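Long-range contacts in type II secretion ATPase XpsE (Xanthomonas campestris, PDB 2D27), which belongs to the GspE family of type II secretion ATPases, represented here by its N-terminal domain, which includes an MshEN-family domain: residues A[49-54]-A[135-140]; A[92-97]-A[113-118]; A[105-110]-A[129-134]. One frame throughout, in Å; residues are numbered along the deposited sequence.

Contact 1 of 3, residues A[49-54]-A[135-140]; sequences VSERDH and GLRSEI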
# COMPACT_ATOMS: atom_id res chain seq x y z
N VAL A 49 -13.35 -7.64 12.12
CA VAL A 49 -12.47 -6.60 12.70
C VAL A 49 -12.91 -5.28 12.11
O VAL A 49 -12.95 -5.16 10.92
CB VAL A 49 -10.90 -6.75 12.30
CG1 VAL A 49 -10.02 -5.82 13.16
CG2 VAL A 49 -10.42 -8.08 12.65
N SER A 50 -13.24 -4.31 12.92
CA SER A 50 -13.69 -3.05 12.34
C SER A 50 -12.51 -2.26 11.71
O SER A 50 -11.35 -2.43 12.11
CB SER A 50 -14.30 -2.20 13.46
OG SER A 50 -13.31 -1.69 14.38
N GLU A 51 -12.83 -1.42 10.75
CA GLU A 51 -11.86 -0.51 10.17
C GLU A 51 -11.11 0.28 11.19
O GLU A 51 -9.89 0.52 11.02
CB GLU A 51 -12.52 0.46 9.24
CG GLU A 51 -12.97 -0.28 8.02
CD GLU A 51 -13.45 0.63 6.93
OE1 GLU A 51 -13.22 1.86 6.97
OE2 GLU A 51 -13.94 0.08 5.97
N ARG A 52 -11.80 0.67 12.26
CA ARG A 52 -11.17 1.45 13.27
C ARG A 52 -10.22 0.70 14.11
O ARG A 52 -9.15 1.24 14.47
CB ARG A 52 -12.18 2.19 14.10
CG ARG A 52 -11.74 2.60 15.46
CD ARG A 52 -12.65 1.96 16.46
NE ARG A 52 -13.01 3.09 17.20
CZ ARG A 52 -14.13 3.44 17.72
NH1 ARG A 52 -15.24 2.64 17.82
NH2 ARG A 52 -14.04 4.66 18.25
N ASP A 53 -10.56 -0.50 14.51
CA ASP A 53 -9.63 -1.28 15.32
C ASP A 53 -8.37 -1.66 14.45
O ASP A 53 -7.31 -1.76 14.96
CB ASP A 53 -10.27 -2.55 15.79
CG ASP A 53 -11.29 -2.33 16.88
OD1 ASP A 53 -11.34 -1.21 17.46
OD2 ASP A 53 -11.99 -3.30 17.25
N HIS A 54 -8.60 -1.91 13.18
CA HIS A 54 -7.59 -2.26 12.21
C HIS A 54 -6.61 -1.05 12.13
O HIS A 54 -5.37 -1.20 12.29
CB HIS A 54 -8.19 -2.57 10.84
CG HIS A 54 -7.15 -2.86 9.80
ND1 HIS A 54 -7.33 -2.69 8.46
CD2 HIS A 54 -5.85 -3.19 9.93
CE1 HIS A 54 -6.21 -2.93 7.80
NE2 HIS A 54 -5.30 -3.23 8.68
N GLY A 135 -4.97 5.79 7.75
CA GLY A 135 -6.39 6.09 7.91
C GLY A 135 -7.33 4.90 7.73
O GLY A 135 -6.94 3.78 7.28
N LEU A 136 -8.58 5.10 8.17
CA LEU A 136 -9.60 4.08 8.01
C LEU A 136 -9.75 3.91 6.60
O LEU A 136 -9.66 4.88 5.87
CB LEU A 136 -10.97 4.50 8.52
CG LEU A 136 -11.28 4.61 9.99
CD1 LEU A 136 -12.66 3.96 10.36
CD2 LEU A 136 -10.26 4.16 10.90
N ARG A 137 -9.93 2.67 6.19
CA ARG A 137 -9.98 2.34 4.77
C ARG A 137 -11.05 3.13 4.01
O ARG A 137 -10.80 3.59 2.86
CB ARG A 137 -10.23 0.84 4.66
CG ARG A 137 -10.41 0.26 3.30
CD ARG A 137 -10.41 -1.26 3.21
NE ARG A 137 -9.65 -1.84 4.33
CZ ARG A 137 -8.39 -2.31 4.30
NH1 ARG A 137 -7.83 -2.68 5.45
NH2 ARG A 137 -7.73 -2.51 3.17
N SER A 138 -12.23 3.28 4.64
CA SER A 138 -13.39 3.94 3.97
C SER A 138 -13.17 5.43 3.79
O SER A 138 -13.51 5.98 2.75
CB SER A 138 -14.75 3.68 4.72
OG SER A 138 -14.70 4.03 6.12
N GLU A 139 -12.57 6.06 4.80
CA GLU A 139 -12.14 7.46 4.70
C GLU A 139 -11.18 7.75 3.56
O GLU A 139 -11.29 8.79 2.92
CB GLU A 139 -11.53 7.95 5.99
CG GLU A 139 -12.53 8.00 7.13
CD GLU A 139 -11.95 8.58 8.39
OE1 GLU A 139 -10.98 9.32 8.30
OE2 GLU A 139 -12.42 8.26 9.49
N ILE A 140 -10.26 6.82 3.32
CA ILE A 140 -9.30 6.93 2.24
C ILE A 140 -10.02 6.74 0.98
O ILE A 140 -9.76 7.43 0.04
CB ILE A 140 -8.16 5.91 2.39
CG1 ILE A 140 -7.25 6.36 3.49
CG2 ILE A 140 -7.31 5.79 1.12
CD1 ILE A 140 -6.32 5.34 3.97
O HOH W 1 -9.15 0.56 8.23
O HOH W 2 -9.51 -1.96 7.37
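Glu51 and Leu136 bring the two backbones nearest, their CA atoms 5.6 Å apart, where the first turns of helices 51-62 and 137-147 meet at the protein surface. Water 1 links the main chains, donating to Glu51 O and accepting from Arg137 N. Glu51 holds CG anti to its carbonyl carbon (chi1 -70°) and extends beyond, which carries OE1 across to Ser138; there it is gripped twice on its syn side, by Ser138 N at 2.9 Å and by Ser138 OG at 2.8 Å, donors from opposite faces of the carboxylate plane. A carboxylate bound at the N-H of Ser138, in the first turn, probably gains from the helix dipole. Leu136 is the N-cap residue of helix 137-147 and has no side-chain acceptor, so Glu51 serves this first turn from another helix; helix 51-62 instead has a local cap, Asp53 N donating to Ser50 OG at 3.0 Å. The Leu136 fork rests against the Glu51-Arg52 link, CD1 3.7 Å from Glu51 CB and CD2 3.7 Å from Arg52 CA. The Arg137 guanidinium and His54 ring are nearly coplanar (8° apart), though the close approach of NH1 to the ring is doubtful in the model; water 2 sits in both planes, accepting from Arg137 NH1 at 2.7 Å. Arg137 NH1 also forms a salt bridge with Asp112, which touches His54 as well.

Contact 2 of 3, residues A[92-97]-A[113-118]; sequences KQFHLC and PYDDYA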
# COMPACT_ATOMS: atom_id res chain seq x y z
N LYS A 92 -7.18 2.93 -5.67
CA LYS A 92 -8.41 2.31 -5.21
C LYS A 92 -8.16 0.85 -4.79
O LYS A 92 -8.65 0.39 -3.75
CB LYS A 92 -9.46 2.34 -6.32
CG LYS A 92 -10.02 3.73 -6.63
CD LYS A 92 -10.75 3.72 -7.98
CE LYS A 92 -12.21 4.26 -7.89
NZ LYS A 92 -12.32 5.75 -8.04
N GLN A 93 -7.37 0.15 -5.59
CA GLN A 93 -7.06 -1.25 -5.34
C GLN A 93 -6.33 -1.48 -3.99
O GLN A 93 -6.62 -2.43 -3.28
CB GLN A 93 -6.26 -1.80 -6.51
CG GLN A 93 -5.76 -3.23 -6.39
CD GLN A 93 -6.85 -4.25 -6.50
OE1 GLN A 93 -7.33 -4.49 -7.60
NE2 GLN A 93 -7.26 -4.85 -5.37
N PHE A 94 -5.45 -0.55 -3.62
CA PHE A 94 -4.61 -0.67 -2.45
C PHE A 94 -4.98 0.31 -1.34
O PHE A 94 -4.31 0.36 -0.30
CB PHE A 94 -3.13 -0.51 -2.87
CG PHE A 94 -2.65 -1.66 -3.73
CD1 PHE A 94 -2.47 -1.51 -5.07
CD2 PHE A 94 -2.49 -2.92 -3.17
CE1 PHE A 94 -2.10 -2.56 -5.83
CE2 PHE A 94 -2.11 -3.97 -3.91
CZ PHE A 94 -1.91 -3.80 -5.25
N HIS A 95 -6.06 1.06 -1.55
CA HIS A 95 -6.65 1.95 -0.51
C HIS A 95 -5.60 2.85 0.07
O HIS A 95 -5.29 2.83 1.24
CB HIS A 95 -7.37 1.15 0.58
CG HIS A 95 -8.30 0.13 0.03
ND1 HIS A 95 -9.36 0.47 -0.78
CD2 HIS A 95 -8.26 -1.21 0.07
CE1 HIS A 95 -9.96 -0.63 -1.18
NE2 HIS A 95 -9.31 -1.67 -0.70
N LEU A 96 -5.04 3.63 -0.80
CA LEU A 96 -4.07 4.61 -0.36
C LEU A 96 -4.09 5.80 -1.25
O LEU A 96 -4.51 5.70 -2.39
CB LEU A 96 -2.69 3.94 -0.25
CG LEU A 96 -1.66 3.60 -1.31
CD1 LEU A 96 -1.33 2.11 -1.30
CD2 LEU A 96 -1.78 4.15 -2.70
N CYS A 97 -3.65 6.93 -0.71
CA CYS A 97 -3.66 8.20 -1.43
C CYS A 97 -2.57 9.18 -1.01
O CYS A 97 -2.41 9.51 0.15
CB CYS A 97 -5.00 8.89 -1.18
SG CYS A 97 -5.33 10.21 -2.39
N PRO A 113 -0.56 -0.16 6.39
CA PRO A 113 0.80 0.31 6.39
C PRO A 113 1.82 -0.82 6.50
O PRO A 113 2.98 -0.50 6.44
CB PRO A 113 0.82 1.23 7.60
CG PRO A 113 -0.20 0.67 8.47
CD PRO A 113 -1.32 0.34 7.54
N TYR A 114 1.37 -2.07 6.73
CA TYR A 114 2.21 -3.26 6.81
C TYR A 114 2.37 -3.83 5.37
O TYR A 114 3.13 -4.77 5.14
CB TYR A 114 1.57 -4.30 7.75
CG TYR A 114 0.16 -4.64 7.30
CD1 TYR A 114 -0.07 -5.59 6.32
CD2 TYR A 114 -0.96 -3.98 7.86
CE1 TYR A 114 -1.36 -5.89 5.91
CE2 TYR A 114 -2.23 -4.23 7.42
CZ TYR A 114 -2.44 -5.19 6.51
OH TYR A 114 -3.71 -5.45 6.15
N ASP A 115 1.65 -3.28 4.40
CA ASP A 115 1.62 -3.80 3.07
C ASP A 115 2.88 -3.32 2.25
O ASP A 115 2.80 -2.37 1.50
CB ASP A 115 0.35 -3.37 2.37
CG ASP A 115 0.17 -4.03 1.04
OD1 ASP A 115 1.15 -4.67 0.55
OD2 ASP A 115 -0.90 -4.00 0.40
N ASP A 116 4.01 -4.00 2.43
CA ASP A 116 5.29 -3.57 1.80
C ASP A 116 5.20 -3.65 0.30
O ASP A 116 5.80 -2.85 -0.38
CB ASP A 116 6.49 -4.36 2.31
CG ASP A 116 6.30 -5.85 2.18
OD1 ASP A 116 5.60 -6.40 3.04
OD2 ASP A 116 6.83 -6.53 1.26
N TYR A 117 4.35 -4.55 -0.21
CA TYR A 117 4.17 -4.64 -1.63
C TYR A 117 3.68 -3.35 -2.22
O TYR A 117 4.22 -2.86 -3.16
CB TYR A 117 3.28 -5.81 -2.00
CG TYR A 117 3.06 -5.88 -3.48
CD1 TYR A 117 3.94 -6.59 -4.32
CD2 TYR A 117 1.97 -5.22 -4.06
CE1 TYR A 117 3.74 -6.63 -5.69
CE2 TYR A 117 1.78 -5.25 -5.40
CZ TYR A 117 2.66 -5.95 -6.22
OH TYR A 117 2.39 -5.92 -7.56
N ALA A 118 2.60 -2.81 -1.68
CA ALA A 118 2.06 -1.55 -2.14
C ALA A 118 2.91 -0.35 -1.83
O ALA A 118 2.91 0.61 -2.56
CB ALA A 118 0.65 -1.33 -1.56
O HOH W 3 -2.37 -2.08 0.52
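Phe94 holds CG anti to its carbonyl carbon (chi1 -67°), which sets the ring against the Ala118 methyl, while Tyr117, with CG anti to the backbone N (chi1 178°), brings its ring edge round to the far end of the same phenyl group. The Ala118 methyl lies obliquely to the Phe94 ring, CB 3.9 Å from Phe94 CD2, and at the distal end Phe94 CZ meets Tyr117 CE2 at 4.0 Å, near the plane of the tyrosine ring. Leu96 adds a second apolar neighbour to the alanine, its CD1 4.0 Å from Ala118 CB, so one small methyl is shared by a ring and a leucine branch. Beside this patch Asp115 caps helix 116-126: its OD1 accepts from Ala118 N at 3.2 Å, in a nearly straight bond (170°) that comes from above the carboxylate plane. The capping bond ties down the residue whose methyl receives Phe94. Asp115 OD2 lies 4.1 Å from Phe94 CD2, with carboxylate and ring steeply inclined to each other, and water 3 lies between that oxygen and Phe94 O. The contact thus joins the end region of helix 88-94 and the start of strand 96-101 to the N-terminus of helix 116-126. Helix 22-35 packs alongside, Ala33 touching both Phe94 and Tyr117, and Phe90 one turn back meets the Phe94 ring.

Contact 3 of 3, residues A[105-110]-A[129-134]; sequences RLDLWI and PLLLHV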
# COMPACT_ATOMS: atom_id res chain seq x y z
N ARG A 105 9.69 14.94 0.95
CA ARG A 105 8.85 13.75 1.22
C ARG A 105 7.38 13.78 0.84
O ARG A 105 6.62 14.65 1.27
CB ARG A 105 8.82 13.45 2.73
CG ARG A 105 10.05 13.02 3.34
CD ARG A 105 10.05 11.57 3.78
NE ARG A 105 10.76 11.50 5.04
CZ ARG A 105 10.95 10.40 5.76
NH1 ARG A 105 10.49 9.20 5.40
NH2 ARG A 105 11.64 10.53 6.86
N LEU A 106 6.96 12.72 0.19
CA LEU A 106 5.56 12.46 -0.06
C LEU A 106 4.80 11.86 1.15
O LEU A 106 5.08 10.74 1.58
CB LEU A 106 5.49 11.52 -1.23
CG LEU A 106 4.13 11.38 -1.82
CD1 LEU A 106 3.62 12.76 -2.38
CD2 LEU A 106 4.18 10.31 -2.85
N ASP A 107 3.87 12.62 1.72
CA ASP A 107 2.85 12.10 2.64
C ASP A 107 1.85 11.14 2.01
O ASP A 107 1.12 11.53 1.08
CB ASP A 107 2.06 13.20 3.28
CG ASP A 107 2.96 14.13 4.07
OD1 ASP A 107 3.68 13.65 5.00
OD2 ASP A 107 3.01 15.33 3.78
N LEU A 108 1.85 9.89 2.50
CA LEU A 108 0.96 8.85 1.94
C LEU A 108 0.01 8.44 3.04
O LEU A 108 0.44 8.04 4.13
CB LEU A 108 1.75 7.62 1.50
CG LEU A 108 1.02 6.62 0.67
CD1 LEU A 108 0.62 7.22 -0.73
CD2 LEU A 108 1.83 5.36 0.55
N TRP A 109 -1.28 8.56 2.73
CA TRP A 109 -2.37 8.13 3.64
C TRP A 109 -2.71 6.70 3.24
O TRP A 109 -3.01 6.44 2.07
CB TRP A 109 -3.60 9.01 3.40
CG TRP A 109 -4.54 9.12 4.58
CD1 TRP A 109 -4.27 8.90 5.88
CD2 TRP A 109 -5.91 9.53 4.51
NE1 TRP A 109 -5.39 9.15 6.64
CE2 TRP A 109 -6.43 9.47 5.80
CE3 TRP A 109 -6.77 9.87 3.45
CZ2 TRP A 109 -7.77 9.81 6.09
CZ3 TRP A 109 -8.11 10.16 3.73
CH2 TRP A 109 -8.58 10.15 5.04
N ILE A 110 -2.64 5.77 4.16
CA ILE A 110 -2.65 4.36 3.73
C ILE A 110 -3.46 3.55 4.74
O ILE A 110 -3.32 3.74 5.94
CB ILE A 110 -1.13 3.84 3.62
CG1 ILE A 110 -1.05 2.35 3.33
CG2 ILE A 110 -0.34 4.15 4.94
CD1 ILE A 110 0.26 1.92 2.74
N PRO A 129 10.73 9.73 -1.45
CA PRO A 129 10.70 9.07 -0.14
C PRO A 129 9.33 9.36 0.49
O PRO A 129 8.75 10.44 0.23
CB PRO A 129 11.79 9.77 0.65
CG PRO A 129 11.80 11.17 0.11
CD PRO A 129 11.41 11.03 -1.38
N LEU A 130 8.86 8.44 1.32
CA LEU A 130 7.49 8.54 1.80
C LEU A 130 7.45 8.83 3.28
O LEU A 130 8.34 8.46 4.06
CB LEU A 130 6.81 7.25 1.48
CG LEU A 130 6.75 6.80 0.02
CD1 LEU A 130 5.92 5.55 -0.05
CD2 LEU A 130 6.19 7.79 -0.97
N LEU A 131 6.42 9.51 3.69
CA LEU A 131 6.04 9.59 5.06
C LEU A 131 4.61 8.97 5.19
O LEU A 131 3.71 9.37 4.50
CB LEU A 131 6.02 11.02 5.51
CG LEU A 131 6.95 11.61 6.55
CD1 LEU A 131 6.21 12.82 7.17
CD2 LEU A 131 7.55 10.71 7.66
N LEU A 132 4.43 8.02 6.08
CA LEU A 132 3.20 7.18 6.11
C LEU A 132 2.23 7.70 7.15
O LEU A 132 2.60 8.00 8.28
CB LEU A 132 3.57 5.77 6.47
CG LEU A 132 3.80 4.72 5.37
CD1 LEU A 132 4.13 5.10 4.02
CD2 LEU A 132 4.65 3.60 5.83
N HIS A 133 0.99 7.88 6.73
CA HIS A 133 -0.08 8.22 7.70
C HIS A 133 -1.21 7.18 7.54
O HIS A 133 -1.62 6.88 6.42
CB HIS A 133 -0.57 9.66 7.53
CG HIS A 133 0.54 10.68 7.34
ND1 HIS A 133 1.25 11.22 8.38
CD2 HIS A 133 1.01 11.29 6.23
CE1 HIS A 133 2.17 12.05 7.92
NE2 HIS A 133 2.04 12.12 6.62
N VAL A 134 -1.56 6.56 8.64
CA VAL A 134 -2.67 5.60 8.65
C VAL A 134 -4.07 6.28 8.60
O VAL A 134 -4.32 7.25 9.31
CB VAL A 134 -2.57 4.71 9.90
CG1 VAL A 134 -3.55 3.55 9.82
CG2 VAL A 134 -1.10 4.16 10.02
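Strands 106-110 and 130-134 run parallel in register, from Leu106 beside Leu130 to Ile110 beside Val134, as the two strands of a beta-alpha-beta unit whose connection is helix 116-126. On the face toward that helix, the leucines lie side by side: Leu130 splits its branches between two neighbours, CD2 against Leu106 CD2 at 3.7 Å and CD1 against Leu108 CD2 at 4.1 Å. Leu108 CD2 sits in the notch formed by Leu130 CD1 and Leu132 CD1, and Ile110 CG2 approaches Leu132 CG at 4.2 Å. Val122 and Ile119 of the helix cover Leu130 and Ile110. The face of Asp107, Trp109, Leu131 and His133 mixes polar and apolar groups. Leu131 CD1 lies 3.4 Å from Asp107 OD1; its CD2 covers the centre of the guanidinium of Arg105, which reaches in from the loop before the strand, Arg105 NH1 donating to Leu130 O at 2.6 Å. Trp109 lays its indole edge along the His133 and Val134 carbonyls, its NE1 bonding to Val67 O. Asp107 OD1, which also pairs with Arg102, takes a hydrogen bond from His133 NE2 at 2.8 Å, almost straight (176°), with the oxygen in the imidazole plane but the nitrogen 45° above the carboxylate plane.

How the contacts relate
Contact 1 is a surface contact, its centre about 14 Å from the centre of the chain, and relies on a carboxylate, a hydroxyl and waters; contacts 2 and 3 are both partly buried. Contact 2, its centre about 2 Å from that of the chain, is mainly apolar and has no direct hydrogen bond between its segments. Contact 3 buries the largest area, combining a backbone ladder with an apolar face and a mixed one. Contacts 2 and 3 share the sheet: strand 96-101 pairs antiparallel with 106-110 through Cys97 and Trp109. Strand 130-134 is followed, after Gly135 and Leu136, by helix 137-147 of contact 1, where Ile140 packs on Trp109 and Arg137 on His95.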